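Endoglucanase A (Clostridium acetobutylicum, PDB 3IK2) probably hydrolyses internal beta-1,4-glucosidic bonds in cellulose and related glucans, as expected of a glycoside hydrolase family 44 endoglucanase. Local coordinates at residues A[82-87]-A[102-107]; A[158-163]-A[213-218]; A[308-313]-A[371-376]; A[329-334]-A[348-353]; A[399-404]-A[442-447]. All blocks are in the same frame, centred on the assembly; numbering follows the deposited sequence.

Contact 1: A[82-87]-A[102-107]; sequences SVYTAF and TLQAGG
Thr102 receives the phenol of Tyr84 on its backbone carbonyl: Tyr84 OH donates to Thr102 O over a short 2.6 Å. The C=O...OH angle is 136°, and the donor is slightly tilted from the carbonyl plane. The oxygen sits at the rim of the tyrosine ring, near its plane, and Tyr84 CE1 also comes within 3.2 Å of Thr102 O. The side-chain hydroxyl of Thr102 takes no part and is bonded to Ile37 O. The pairing joins helix 82-93 to strand 99-103, the last two elements of a beta-alpha-beta crossover that starts at strand 34-37 in the TIM-like barrel. Past Leu103, the Gln104 chain bends at chi2 and folds back, which puts Gln104 NE2 3.2 Å from Thr102 O. This second donor stands well above the carbonyl plane, 52° out of it, and the hydrogen bond is far from straight (N-H...O 137°); the same amide nitrogen is also hydrogen-bonded to Ser42 O. The Tyr84 ring is itself fixed by stacking on Tyr45 and an edge-to-face meeting with Phe155.

Contact 2: A[158-163]-A[213-218]; sequences YLVNKY and KKIDPA
Within 158-163, Val160 alone makes the contact, through its methyl CG2. That methyl lies 3.9 Å from Asp216 CB and 4.0 Å from Asp216 OD2, and it also meets Ile215, with 4.2 Å between Val160 CG2 and Ile215 CG2. The valine and aspartate side chains run at a slant to one another, and no hydrogen bond spans the two segments. The methyl is aimed by chi1 of 169°, which sets CG2 beside the backbone N and CG1 opposite it. Helices 152-163 and 198-215 follow barrel strands 99-103 and 174-177, neighbours in the barrel, and pack outside them; the contact joins the C-terminal ends of the two helices. Ile215 continues the seam along the first helix to Asp153, Val156 and Asn157. Further out, the carboxylate of Asp216, the first residue to leave the helical conformation, is held by several groups. Ala218 N donates to Asp216 OD1 at 3.3 Å in an Asx turn, approaching from above the carboxylate plane; Ser165 OG bonds the same oxygen, and Ala166 N bonds OD2.

Contact 3: A[308-313]-A[371-376]; sequences RSLWDS and LGVFGK
Val373 presents its two methyls to two different side chains of the loop 308-313. CG1 meets Leu310, with Val373 CG1 3.9 Å from Leu310 CD1, while CG2 closes on the pyrrole part of Trp311, 3.6 Å from Trp311 CD1. The valine and tryptophan side chains cross at about a right angle. Leu310 comes in at a slant and extends past Val373, so that Leu310 CD1 also lies 4.3 Å from Phe374 CE1. With chi1 at 70° the indole of Trp311 folds back over its own loop, where Asp312 CB covers one face, 3.5 Å above the plane. Toward the other face points Lys376, whose NZ stays 5.6 Å from the centroid of the six-membered ring of Trp311, at most a weak cation-pi attraction. Asp312 is gripped side-on by Arg308: NE (2.8 Å) and NH2 both donate to Asp312 OD2, which lies in the guanidinium plane, and Thr314 OG1 bonds OD1. Leu310 and Trp311 join this loop to helix 361-376, the helix between the last two barrel strands. Charge is paired inside the loop and no hydrogen bond crosses between the segments, so cohesion probably rests mainly on dispersion and fit, with at most a weak cation-pi share.

Contact 4: A[329-334]-A[348-353]; sequences LPLIPK and LSFSEY
The edge of the Phe350 ring pushes into the notch between Leu331 and Ile332. Leu331 CD2 touches one side of the rim, 3.8 Å from Phe350 CE2, and Ile332 CG1 touches the other, 4.0 Å from Phe350 CE1; both lie near the ring plane. Leu331 and Phe350 approach from opposite directions, the leucine brought forward by CG anti to its backbone N (chi1 -171°). Ile332 in turn projects between Phe350 and Leu348: its CG2 lies 3.9 Å from Leu348 CD2, and Ile332 CG1 lies 4.1 Å from that same methyl. Such interlocking is the helix-on-strand layer of a TIM-like barrel, here between the start of helix 331-342 and the next strand, 347-353. Leu348 and Phe350 face outward to the helix, whereas Ser349 between them turns the other way and bonds Asp275 OD1. Flanking barrel strands extend the fit, with Trp278 against both Leu331 and Phe350 and Val379 against both Ile332 and Phe350.

Contact 5: A[399-404]-A[442-447]; sequences FNLYNN and DIIVMN
The phenolic oxygen of Tyr402, hydrogen-bonded to Ala368 O of helix 361-376, also packs against Ile444: Tyr402 OH is 3.9 Å from Ile444 CG2. That bond fixes the far end of the ring, and the Ile444 and Tyr402 side chains cross at about a right angle. The nearest approach is made by Ile444 CG1, 3.6 Å from Tyr402 CE1. The terminal methyl then lies over one face, with Ile444 CD1 4.2 Å from the ring centroid and 14° off the ring normal, the geometry of a CH-pi contact. Chi1 of -55° and chi2 of -67° in Ile444 fold CD1 into this place. Leu401 meets the same residue tip to tip, its CD2 being 4.1 Å from Ile444 CD1 and as far from Ile444 CG2. Ile444 is thus contacted by two successive helix residues, Leu401 and Tyr402. Helix 393-403 follows the last barrel strand, 379-384, and strand 440-447 belongs to the antiparallel part of the separate nine-stranded sheet, so the contact lies between the TIM-like barrel and the beta domain. His506 of the adjacent strand 503-510 gives a polar link across the same junction, bonding Leu401 O through ND1 and Asp442 OD1 through NE2. The tyrosine ring is further confined by Tyr412, met edge-to-face, and by Tyr430 and Leu371.

In the fold
From the N terminus, contact 1 closes a short loop that ties helix 82-93 to the following barrel strand. Contact 2 opens later and closes a longer one between outer helices 152-163 and 198-215; the two touch where Thr85 meets Tyr158, Leu159, Lys162 and Tyr163. Across the barrel, contact 3 spans 308 to 376, and the whole of contact 4 falls within that span. Their backbones join where Ser309 and Leu310 pair with Leu331 and Ile332. Contact 5 comes last, tying the final barrel helix to the beta domain, and touches contact 3 through Tyr402 beside Leu371 and Gly372. Contacts 3 and 4 form the sole nesting, and no two contacts cross.

Contact 1: A[82-87]-A[102-107]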
# COMPACT_ATOMS: atom_id res chain seq x y z
N SER A 82 17.55 -5.94 14.89
CA SER A 82 16.59 -5.89 16.02
C SER A 82 15.33 -5.06 15.71
O SER A 82 14.25 -5.36 16.22
CB SER A 82 17.28 -5.43 17.32
OG SER A 82 17.54 -4.04 17.30
N VAL A 83 15.47 -4.03 14.88
CA VAL A 83 14.34 -3.23 14.44
C VAL A 83 13.36 -4.11 13.62
O VAL A 83 12.15 -4.12 13.87
CB VAL A 83 14.82 -1.98 13.63
CG1 VAL A 83 13.67 -1.31 12.85
CG2 VAL A 83 15.57 -0.94 14.53
N TYR A 84 13.91 -4.86 12.66
CA TYR A 84 13.13 -5.76 11.78
C TYR A 84 12.59 -6.99 12.51
O TYR A 84 11.48 -7.46 12.23
CB TYR A 84 13.96 -6.17 10.55
CG TYR A 84 14.10 -5.08 9.49
CD1 TYR A 84 13.90 -5.37 8.14
CD2 TYR A 84 14.42 -3.77 9.83
CE1 TYR A 84 14.03 -4.40 7.17
CE2 TYR A 84 14.54 -2.78 8.87
CZ TYR A 84 14.35 -3.11 7.54
OH TYR A 84 14.48 -2.16 6.57
N THR A 85 13.37 -7.54 13.44
CA THR A 85 12.84 -8.65 14.23
C THR A 85 11.75 -8.19 15.23
O THR A 85 10.74 -8.87 15.41
CB THR A 85 13.95 -9.60 14.78
OG1 THR A 85 14.76 -8.93 15.75
CG2 THR A 85 14.86 -10.09 13.63
N ALA A 86 11.89 -7.01 15.82
CA ALA A 86 10.78 -6.49 16.65
C ALA A 86 9.53 -6.34 15.76
O ALA A 86 8.44 -6.79 16.13
CB ALA A 86 11.15 -5.16 17.31
N PHE A 87 9.71 -5.70 14.60
CA PHE A 87 8.65 -5.55 13.61
C PHE A 87 7.97 -6.87 13.21
O PHE A 87 6.76 -7.02 13.37
CB PHE A 87 9.14 -4.78 12.37
CG PHE A 87 8.10 -4.66 11.30
CD1 PHE A 87 7.12 -3.69 11.39
CD2 PHE A 87 8.12 -5.51 10.18
CE1 PHE A 87 6.14 -3.58 10.39
CE2 PHE A 87 7.13 -5.41 9.18
CZ PHE A 87 6.15 -4.44 9.30
N THR A 102 11.98 -3.71 4.06
CA THR A 102 12.80 -3.02 3.06
C THR A 102 14.31 -3.32 3.15
O THR A 102 14.89 -3.30 4.24
CB THR A 102 12.58 -1.51 3.12
OG1 THR A 102 11.18 -1.25 2.94
CG2 THR A 102 13.33 -0.79 1.98
N LEU A 103 14.91 -3.59 1.98
CA LEU A 103 16.38 -3.72 1.80
C LEU A 103 16.96 -2.45 1.16
O LEU A 103 16.21 -1.64 0.58
CB LEU A 103 16.73 -4.98 0.99
CG LEU A 103 16.15 -6.30 1.52
CD1 LEU A 103 16.44 -7.43 0.54
CD2 LEU A 103 16.68 -6.66 2.93
N GLN A 104 18.26 -2.25 1.32
CA GLN A 104 18.91 -0.96 0.99
C GLN A 104 19.61 -1.06 -0.37
O GLN A 104 20.23 -2.07 -0.68
CB GLN A 104 19.91 -0.55 2.08
CG GLN A 104 19.28 -0.20 3.44
CD GLN A 104 18.52 -1.38 4.07
OE1 GLN A 104 19.04 -2.48 4.17
NE2 GLN A 104 17.29 -1.14 4.49
N ALA A 105 19.46 -0.02 -1.18
CA ALA A 105 20.06 0.02 -2.51
C ALA A 105 20.64 1.42 -2.81
O ALA A 105 21.43 1.57 -3.75
CB ALA A 105 19.03 -0.40 -3.59
N GLY A 106 20.28 2.41 -1.99
CA GLY A 106 20.71 3.80 -2.19
C GLY A 106 22.22 3.93 -2.39
O GLY A 106 22.67 4.66 -3.29
N GLY A 107 22.97 3.22 -1.56
CA GLY A 107 24.40 3.01 -1.73
C GLY A 107 25.16 2.98 -0.41
O GLY A 107 26.23 2.38 -0.33

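Contact 2: A[158-163]-A[213-218]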
# COMPACT_ATOMS: atom_id res chain seq x y z
N TYR A 158 20.09 -13.60 7.78
CA TYR A 158 19.83 -13.47 9.22
C TYR A 158 18.33 -13.60 9.49
O TYR A 158 17.92 -14.25 10.44
CB TYR A 158 20.35 -12.12 9.75
CG TYR A 158 20.06 -11.90 11.23
CD1 TYR A 158 20.98 -12.28 12.20
CD2 TYR A 158 18.85 -11.35 11.65
CE1 TYR A 158 20.71 -12.12 13.54
CE2 TYR A 158 18.56 -11.21 12.98
CZ TYR A 158 19.50 -11.58 13.93
OH TYR A 158 19.22 -11.41 15.25
N LEU A 159 17.52 -12.99 8.64
CA LEU A 159 16.08 -12.97 8.83
C LEU A 159 15.47 -14.34 8.58
O LEU A 159 14.60 -14.80 9.32
CB LEU A 159 15.42 -11.88 7.94
CG LEU A 159 15.77 -10.42 8.28
CD1 LEU A 159 15.33 -9.47 7.15
CD2 LEU A 159 15.15 -9.97 9.61
N VAL A 160 15.93 -15.00 7.53
CA VAL A 160 15.45 -16.34 7.16
C VAL A 160 15.92 -17.36 8.20
O VAL A 160 15.20 -18.32 8.53
CB VAL A 160 15.90 -16.72 5.73
CG1 VAL A 160 15.65 -18.24 5.43
CG2 VAL A 160 15.18 -15.84 4.73
N ASN A 161 17.13 -17.16 8.71
CA ASN A 161 17.62 -18.01 9.79
C ASN A 161 16.68 -17.97 11.00
O ASN A 161 16.41 -19.00 11.62
CB ASN A 161 19.05 -17.64 10.21
CG ASN A 161 19.50 -18.39 11.50
OD1 ASN A 161 19.21 -17.95 12.64
ND2 ASN A 161 20.19 -19.51 11.32
N LYS A 162 16.19 -16.78 11.32
CA LYS A 162 15.26 -16.60 12.44
C LYS A 162 13.87 -17.15 12.14
O LYS A 162 13.29 -17.88 12.94
CB LYS A 162 15.22 -15.14 12.88
CG LYS A 162 14.42 -14.90 14.15
CD LYS A 162 14.81 -13.55 14.75
CE LYS A 162 14.65 -13.56 16.26
NZ LYS A 162 13.27 -13.88 16.74
N TYR A 163 13.33 -16.81 10.98
CA TYR A 163 11.91 -17.03 10.71
C TYR A 163 11.62 -18.18 9.74
O TYR A 163 10.49 -18.65 9.67
CB TYR A 163 11.27 -15.73 10.19
CG TYR A 163 11.31 -14.58 11.19
CD1 TYR A 163 10.69 -14.71 12.45
CD2 TYR A 163 11.97 -13.37 10.89
CE1 TYR A 163 10.71 -13.69 13.36
CE2 TYR A 163 11.99 -12.31 11.83
CZ TYR A 163 11.36 -12.50 13.06
OH TYR A 163 11.34 -11.50 14.00
N LYS A 213 16.10 -13.73 -4.01
CA LYS A 213 15.76 -15.03 -4.58
C LYS A 213 16.78 -16.06 -4.24
O LYS A 213 16.42 -17.21 -4.03
CB LYS A 213 15.60 -14.96 -6.11
CG LYS A 213 14.49 -14.04 -6.59
CD LYS A 213 13.14 -14.37 -5.99
CE LYS A 213 12.09 -13.34 -6.42
NZ LYS A 213 10.76 -13.93 -6.21
N LYS A 214 18.05 -15.67 -4.20
CA LYS A 214 19.10 -16.59 -3.80
C LYS A 214 18.88 -17.10 -2.37
O LYS A 214 18.87 -18.31 -2.14
CB LYS A 214 20.50 -15.95 -3.95
CG LYS A 214 21.61 -16.74 -3.31
CD LYS A 214 22.81 -15.87 -2.98
CE LYS A 214 23.90 -16.05 -3.99
NZ LYS A 214 24.79 -17.23 -3.66
N ILE A 215 18.66 -16.19 -1.43
CA ILE A 215 18.50 -16.55 -0.01
C ILE A 215 17.12 -17.12 0.29
O ILE A 215 16.97 -18.08 1.05
CB ILE A 215 18.81 -15.36 0.95
CG1 ILE A 215 20.14 -14.66 0.60
CG2 ILE A 215 18.73 -15.81 2.43
CD1 ILE A 215 21.43 -15.52 0.69
N ASP A 216 16.09 -16.56 -0.31
CA ASP A 216 14.76 -17.10 -0.08
C ASP A 216 13.98 -17.14 -1.39
O ASP A 216 13.30 -16.15 -1.74
CB ASP A 216 14.04 -16.29 1.01
CG ASP A 216 12.69 -16.89 1.41
OD1 ASP A 216 12.26 -17.92 0.82
OD2 ASP A 216 12.05 -16.32 2.32
N PRO A 217 14.11 -18.27 -2.13
CA PRO A 217 13.47 -18.42 -3.44
C PRO A 217 11.96 -18.15 -3.43
O PRO A 217 11.40 -17.79 -4.46
CB PRO A 217 13.77 -19.91 -3.84
CG PRO A 217 14.99 -20.26 -3.06
CD PRO A 217 14.93 -19.46 -1.78
N ALA A 218 11.32 -18.30 -2.29
CA ALA A 218 9.86 -18.21 -2.13
C ALA A 218 9.42 -16.79 -1.72
O ALA A 218 8.23 -16.48 -1.72
CB ALA A 218 9.40 -19.23 -1.07

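Contact 3: A[308-313]-A[371-376]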
# COMPACT_ATOMS: atom_id res chain seq x y z
N ARG A 308 -11.82 7.48 -7.39
CA ARG A 308 -12.27 7.22 -8.75
C ARG A 308 -11.11 7.34 -9.79
O ARG A 308 -11.13 6.66 -10.81
CB ARG A 308 -13.48 8.10 -9.13
CG ARG A 308 -14.81 7.62 -8.51
CD ARG A 308 -15.94 8.63 -8.63
NE ARG A 308 -16.39 8.75 -10.01
CZ ARG A 308 -17.15 9.72 -10.48
NH1 ARG A 308 -17.58 10.70 -9.69
NH2 ARG A 308 -17.47 9.72 -11.78
N SER A 309 -10.09 8.16 -9.52
CA SER A 309 -8.94 8.25 -10.46
C SER A 309 -8.14 6.95 -10.58
O SER A 309 -7.32 6.79 -11.49
CB SER A 309 -8.02 9.42 -10.11
OG SER A 309 -8.73 10.65 -10.27
N LEU A 310 -8.36 6.03 -9.65
CA LEU A 310 -7.71 4.72 -9.73
C LEU A 310 -8.38 3.78 -10.76
O LEU A 310 -7.73 2.90 -11.28
CB LEU A 310 -7.72 4.05 -8.35
CG LEU A 310 -6.96 4.68 -7.20
CD1 LEU A 310 -7.34 4.01 -5.86
CD2 LEU A 310 -5.46 4.53 -7.50
N TRP A 311 -9.66 3.97 -11.06
CA TRP A 311 -10.40 2.94 -11.84
C TRP A 311 -11.39 3.44 -12.93
O TRP A 311 -11.70 2.69 -13.83
CB TRP A 311 -11.16 2.00 -10.89
CG TRP A 311 -12.35 2.68 -10.19
CD1 TRP A 311 -12.34 3.31 -8.97
CD2 TRP A 311 -13.69 2.81 -10.69
NE1 TRP A 311 -13.58 3.80 -8.68
CE2 TRP A 311 -14.43 3.52 -9.72
CE3 TRP A 311 -14.34 2.37 -11.86
CZ2 TRP A 311 -15.80 3.81 -9.89
CZ3 TRP A 311 -15.71 2.68 -12.04
CH2 TRP A 311 -16.42 3.39 -11.05
N ASP A 312 -11.87 4.69 -12.82
CA ASP A 312 -13.05 5.22 -13.54
C ASP A 312 -12.63 6.15 -14.70
O ASP A 312 -12.17 7.27 -14.47
CB ASP A 312 -13.93 5.98 -12.52
CG ASP A 312 -15.17 6.64 -13.13
OD1 ASP A 312 -15.53 6.35 -14.27
OD2 ASP A 312 -15.80 7.48 -12.43
N SER A 313 -12.83 5.71 -15.94
CA SER A 313 -12.42 6.47 -17.12
C SER A 313 -13.28 7.70 -17.38
O SER A 313 -12.93 8.56 -18.17
CB SER A 313 -12.36 5.57 -18.36
OG SER A 313 -13.66 5.28 -18.84
N LEU A 371 -10.07 0.84 -0.24
CA LEU A 371 -10.03 -0.60 0.10
C LEU A 371 -10.92 -1.44 -0.80
O LEU A 371 -10.50 -2.51 -1.24
CB LEU A 371 -10.38 -0.85 1.57
CG LEU A 371 -9.34 -0.23 2.53
CD1 LEU A 371 -9.84 -0.24 4.00
CD2 LEU A 371 -7.94 -0.90 2.38
N GLY A 372 -12.14 -0.95 -1.10
CA GLY A 372 -13.02 -1.59 -2.11
C GLY A 372 -12.39 -1.67 -3.49
O GLY A 372 -12.37 -2.75 -4.11
N VAL A 373 -11.84 -0.54 -3.94
CA VAL A 373 -11.11 -0.45 -5.22
C VAL A 373 -9.96 -1.46 -5.36
O VAL A 373 -9.87 -2.17 -6.39
CB VAL A 373 -10.56 0.99 -5.49
CG1 VAL A 373 -9.68 0.99 -6.73
CG2 VAL A 373 -11.71 1.98 -5.69
N PHE A 374 -9.06 -1.49 -4.37
CA PHE A 374 -7.94 -2.43 -4.34
C PHE A 374 -8.44 -3.87 -4.52
O PHE A 374 -7.83 -4.66 -5.23
CB PHE A 374 -7.13 -2.38 -3.03
CG PHE A 374 -6.50 -1.06 -2.71
CD1 PHE A 374 -6.12 -0.17 -3.70
CD2 PHE A 374 -6.24 -0.73 -1.38
CE1 PHE A 374 -5.52 1.06 -3.36
CE2 PHE A 374 -5.64 0.48 -1.04
CZ PHE A 374 -5.28 1.38 -2.04
N GLY A 375 -9.53 -4.20 -3.84
CA GLY A 375 -10.10 -5.53 -3.90
C GLY A 375 -10.82 -5.84 -5.20
O GLY A 375 -10.77 -6.94 -5.68
N LYS A 376 -11.53 -4.86 -5.74
CA LYS A 376 -12.27 -5.07 -6.97
C LYS A 376 -11.36 -5.13 -8.19
O LYS A 376 -11.60 -5.91 -9.13
CB LYS A 376 -13.35 -3.99 -7.15
CG LYS A 376 -14.10 -4.08 -8.49
CD LYS A 376 -15.25 -3.11 -8.46
CE LYS A 376 -16.06 -3.11 -9.76
NZ LYS A 376 -17.02 -1.98 -9.68

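Contact 4: A[329-334]-A[348-353]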
# COMPACT_ATOMS: atom_id res chain seq x y z
N LEU A 329 -4.44 7.99 -16.67
CA LEU A 329 -5.59 7.79 -15.79
C LEU A 329 -6.76 7.19 -16.59
O LEU A 329 -6.93 7.50 -17.75
CB LEU A 329 -5.99 9.11 -15.12
CG LEU A 329 -4.99 9.73 -14.12
CD1 LEU A 329 -5.54 11.06 -13.48
CD2 LEU A 329 -4.54 8.72 -13.03
N PRO A 330 -7.57 6.29 -15.97
CA PRO A 330 -7.50 5.88 -14.57
C PRO A 330 -6.26 5.03 -14.28
O PRO A 330 -5.86 4.25 -15.12
CB PRO A 330 -8.79 5.06 -14.40
CG PRO A 330 -9.03 4.46 -15.77
CD PRO A 330 -8.68 5.63 -16.67
N LEU A 331 -5.68 5.19 -13.09
CA LEU A 331 -4.37 4.58 -12.80
C LEU A 331 -4.29 3.04 -12.90
O LEU A 331 -3.35 2.52 -13.53
CB LEU A 331 -3.79 5.06 -11.45
CG LEU A 331 -2.32 4.66 -11.13
CD1 LEU A 331 -1.29 5.28 -12.12
CD2 LEU A 331 -1.96 5.01 -9.68
N ILE A 332 -5.21 2.32 -12.25
CA ILE A 332 -5.05 0.87 -12.22
C ILE A 332 -5.22 0.19 -13.60
O ILE A 332 -4.40 -0.66 -13.94
CB ILE A 332 -5.91 0.18 -11.10
CG1 ILE A 332 -5.42 0.62 -9.70
CG2 ILE A 332 -5.85 -1.37 -11.25
CD1 ILE A 332 -6.36 0.17 -8.53
N PRO A 333 -6.27 0.55 -14.39
CA PRO A 333 -6.35 0.00 -15.76
C PRO A 333 -5.11 0.30 -16.65
O PRO A 333 -4.71 -0.54 -17.45
CB PRO A 333 -7.62 0.66 -16.34
CG PRO A 333 -8.51 0.83 -15.11
CD PRO A 333 -7.49 1.32 -14.06
N LYS A 334 -4.51 1.47 -16.49
CA LYS A 334 -3.29 1.86 -17.20
C LYS A 334 -2.10 1.03 -16.80
O LYS A 334 -1.32 0.60 -17.64
CB LYS A 334 -2.99 3.31 -16.91
CG LYS A 334 -3.32 4.28 -18.06
CD LYS A 334 -4.57 3.95 -18.81
CE LYS A 334 -5.78 4.12 -17.88
NZ LYS A 334 -7.05 4.20 -18.60
N LEU A 348 0.32 -6.04 -8.56
CA LEU A 348 0.31 -4.60 -8.34
C LEU A 348 0.22 -4.33 -6.86
O LEU A 348 -0.66 -4.86 -6.19
CB LEU A 348 -0.89 -3.92 -9.06
CG LEU A 348 -1.08 -2.41 -8.90
CD1 LEU A 348 0.22 -1.65 -9.27
CD2 LEU A 348 -2.30 -1.97 -9.76
N SER A 349 1.12 -3.49 -6.38
CA SER A 349 1.15 -3.11 -4.96
C SER A 349 1.10 -1.59 -4.79
O SER A 349 1.66 -0.84 -5.61
CB SER A 349 2.39 -3.69 -4.30
OG SER A 349 2.66 -3.09 -3.04
N PHE A 350 0.37 -1.13 -3.76
CA PHE A 350 0.45 0.27 -3.28
C PHE A 350 0.96 0.29 -1.84
O PHE A 350 0.17 0.24 -0.89
CB PHE A 350 -0.89 1.01 -3.39
CG PHE A 350 -1.34 1.25 -4.83
CD1 PHE A 350 -2.24 0.38 -5.45
CD2 PHE A 350 -0.86 2.34 -5.57
CE1 PHE A 350 -2.64 0.58 -6.78
CE2 PHE A 350 -1.27 2.56 -6.89
CZ PHE A 350 -2.15 1.67 -7.51
N SER A 351 2.28 0.36 -1.69
CA SER A 351 2.90 0.28 -0.37
C SER A 351 2.88 1.58 0.43
O SER A 351 3.22 1.58 1.61
CB SER A 351 4.31 -0.28 -0.46
OG SER A 351 5.11 0.58 -1.23
N GLU A 352 2.54 2.69 -0.21
CA GLU A 352 2.12 3.91 0.49
C GLU A 352 0.99 4.61 -0.25
O GLU A 352 0.98 4.68 -1.48
CB GLU A 352 3.27 4.89 0.68
CG GLU A 352 4.35 4.43 1.65
CD GLU A 352 5.51 5.42 1.73
OE1 GLU A 352 5.24 6.64 1.60
OE2 GLU A 352 6.67 4.97 1.95
N TYR A 353 0.03 5.13 0.52
CA TYR A 353 -1.10 5.91 0.02
C TYR A 353 -1.73 6.53 1.27
O TYR A 353 -1.57 6.03 2.38
CB TYR A 353 -2.12 5.06 -0.78
CG TYR A 353 -2.90 4.10 0.12
CD1 TYR A 353 -4.11 4.49 0.72
CD2 TYR A 353 -2.41 2.81 0.39
CE1 TYR A 353 -4.81 3.63 1.57
CE2 TYR A 353 -3.12 1.93 1.25
CZ TYR A 353 -4.31 2.37 1.84
OH TYR A 353 -5.01 1.53 2.68

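Contact 5: A[399-404]-A[442-447]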
# COMPACT_ATOMS: atom_id res chain seq x y z
N PHE A 399 -11.00 0.45 7.90
CA PHE A 399 -10.39 -0.86 8.05
C PHE A 399 -11.30 -1.84 8.80
O PHE A 399 -11.48 -2.99 8.39
CB PHE A 399 -9.04 -0.75 8.77
CG PHE A 399 -7.88 -0.37 7.88
CD1 PHE A 399 -7.56 0.98 7.65
CD2 PHE A 399 -7.08 -1.36 7.28
CE1 PHE A 399 -6.47 1.34 6.82
CE2 PHE A 399 -5.98 -1.00 6.46
CZ PHE A 399 -5.68 0.34 6.22
N ASN A 400 -11.85 -1.39 9.93
CA ASN A 400 -12.80 -2.21 10.70
C ASN A 400 -14.10 -2.49 9.96
O ASN A 400 -14.72 -3.53 10.17
CB ASN A 400 -13.11 -1.57 12.06
CG ASN A 400 -11.95 -1.67 12.98
OD1 ASN A 400 -11.18 -2.62 12.89
ND2 ASN A 400 -11.78 -0.67 13.86
N LEU A 401 -14.51 -1.58 9.09
CA LEU A 401 -15.72 -1.82 8.31
C LEU A 401 -15.59 -3.07 7.46
O LEU A 401 -16.55 -3.78 7.25
CB LEU A 401 -16.10 -0.62 7.43
CG LEU A 401 -17.47 -0.75 6.76
CD1 LEU A 401 -18.59 -0.68 7.79
CD2 LEU A 401 -17.68 0.28 5.64
N TYR A 402 -14.38 -3.33 6.96
CA TYR A 402 -14.15 -4.52 6.19
C TYR A 402 -14.01 -5.79 7.01
O TYR A 402 -14.71 -6.78 6.72
CB TYR A 402 -12.96 -4.32 5.24
CG TYR A 402 -13.34 -3.51 4.03
CD1 TYR A 402 -13.75 -4.14 2.85
CD2 TYR A 402 -13.35 -2.11 4.08
CE1 TYR A 402 -14.14 -3.38 1.73
CE2 TYR A 402 -13.74 -1.33 2.94
CZ TYR A 402 -14.14 -1.99 1.79
OH TYR A 402 -14.51 -1.27 0.68
N ASN A 403 -13.17 -5.77 8.05
CA ASN A 403 -12.70 -7.00 8.73
C ASN A 403 -12.90 -7.09 10.25
O ASN A 403 -12.47 -8.03 10.89
CB ASN A 403 -11.24 -7.25 8.41
CG ASN A 403 -11.01 -7.45 6.95
OD1 ASN A 403 -11.60 -8.35 6.36
ND2 ASN A 403 -10.19 -6.59 6.34
N ASN A 404 -13.55 -6.10 10.82
CA ASN A 404 -13.96 -6.23 12.19
C ASN A 404 -15.11 -5.28 12.45
O ASN A 404 -15.04 -4.43 13.31
CB ASN A 404 -12.78 -5.98 13.13
CG ASN A 404 -13.13 -6.24 14.57
OD1 ASN A 404 -14.06 -6.97 14.87
ND2 ASN A 404 -12.36 -5.65 15.48
N ASP A 442 -21.51 -10.22 1.38
CA ASP A 442 -21.07 -9.02 2.08
C ASP A 442 -21.11 -7.88 1.11
O ASP A 442 -20.68 -8.03 -0.04
CB ASP A 442 -19.66 -9.18 2.64
CG ASP A 442 -19.63 -10.07 3.86
OD1 ASP A 442 -19.91 -9.60 4.98
OD2 ASP A 442 -19.32 -11.26 3.68
N ILE A 443 -21.68 -6.76 1.54
CA ILE A 443 -21.83 -5.61 0.66
C ILE A 443 -21.31 -4.38 1.40
O ILE A 443 -21.67 -4.15 2.55
CB ILE A 443 -23.29 -5.40 0.20
CG1 ILE A 443 -23.87 -6.70 -0.38
CG2 ILE A 443 -23.37 -4.33 -0.87
CD1 ILE A 443 -25.40 -6.71 -0.48
N ILE A 444 -20.45 -3.62 0.74
CA ILE A 444 -20.08 -2.28 1.22
C ILE A 444 -20.84 -1.26 0.41
O ILE A 444 -20.82 -1.27 -0.83
CB ILE A 444 -18.54 -1.99 1.10
CG1 ILE A 444 -17.74 -3.06 1.82
CG2 ILE A 444 -18.18 -0.57 1.65
CD1 ILE A 444 -17.92 -3.06 3.34
N VAL A 445 -21.53 -0.37 1.12
CA VAL A 445 -22.31 0.68 0.49
C VAL A 445 -22.03 1.98 1.22
O VAL A 445 -22.14 2.05 2.45
CB VAL A 445 -23.85 0.34 0.51
CG1 VAL A 445 -24.63 1.40 -0.20
CG2 VAL A 445 -24.10 -0.96 -0.20
N MET A 446 -21.65 3.01 0.46
CA MET A 446 -21.36 4.34 1.00
C MET A 446 -22.18 5.39 0.24
O MET A 446 -22.29 5.35 -0.99
CB MET A 446 -19.89 4.76 0.86
CG MET A 446 -18.80 3.92 1.53
SD MET A 446 -17.27 4.07 0.52
CE MET A 446 -17.19 2.38 -0.10
N ASN A 447 -22.67 6.36 0.99
CA ASN A 447 -23.30 7.53 0.43
C ASN A 447 -22.30 8.69 0.55
O ASN A 447 -22.09 9.23 1.64
CB ASN A 447 -24.63 7.80 1.17
CG ASN A 447 -25.32 9.10 0.75
OD1 ASN A 447 -24.88 9.79 -0.16
ND2 ASN A 447 -26.43 9.42 1.42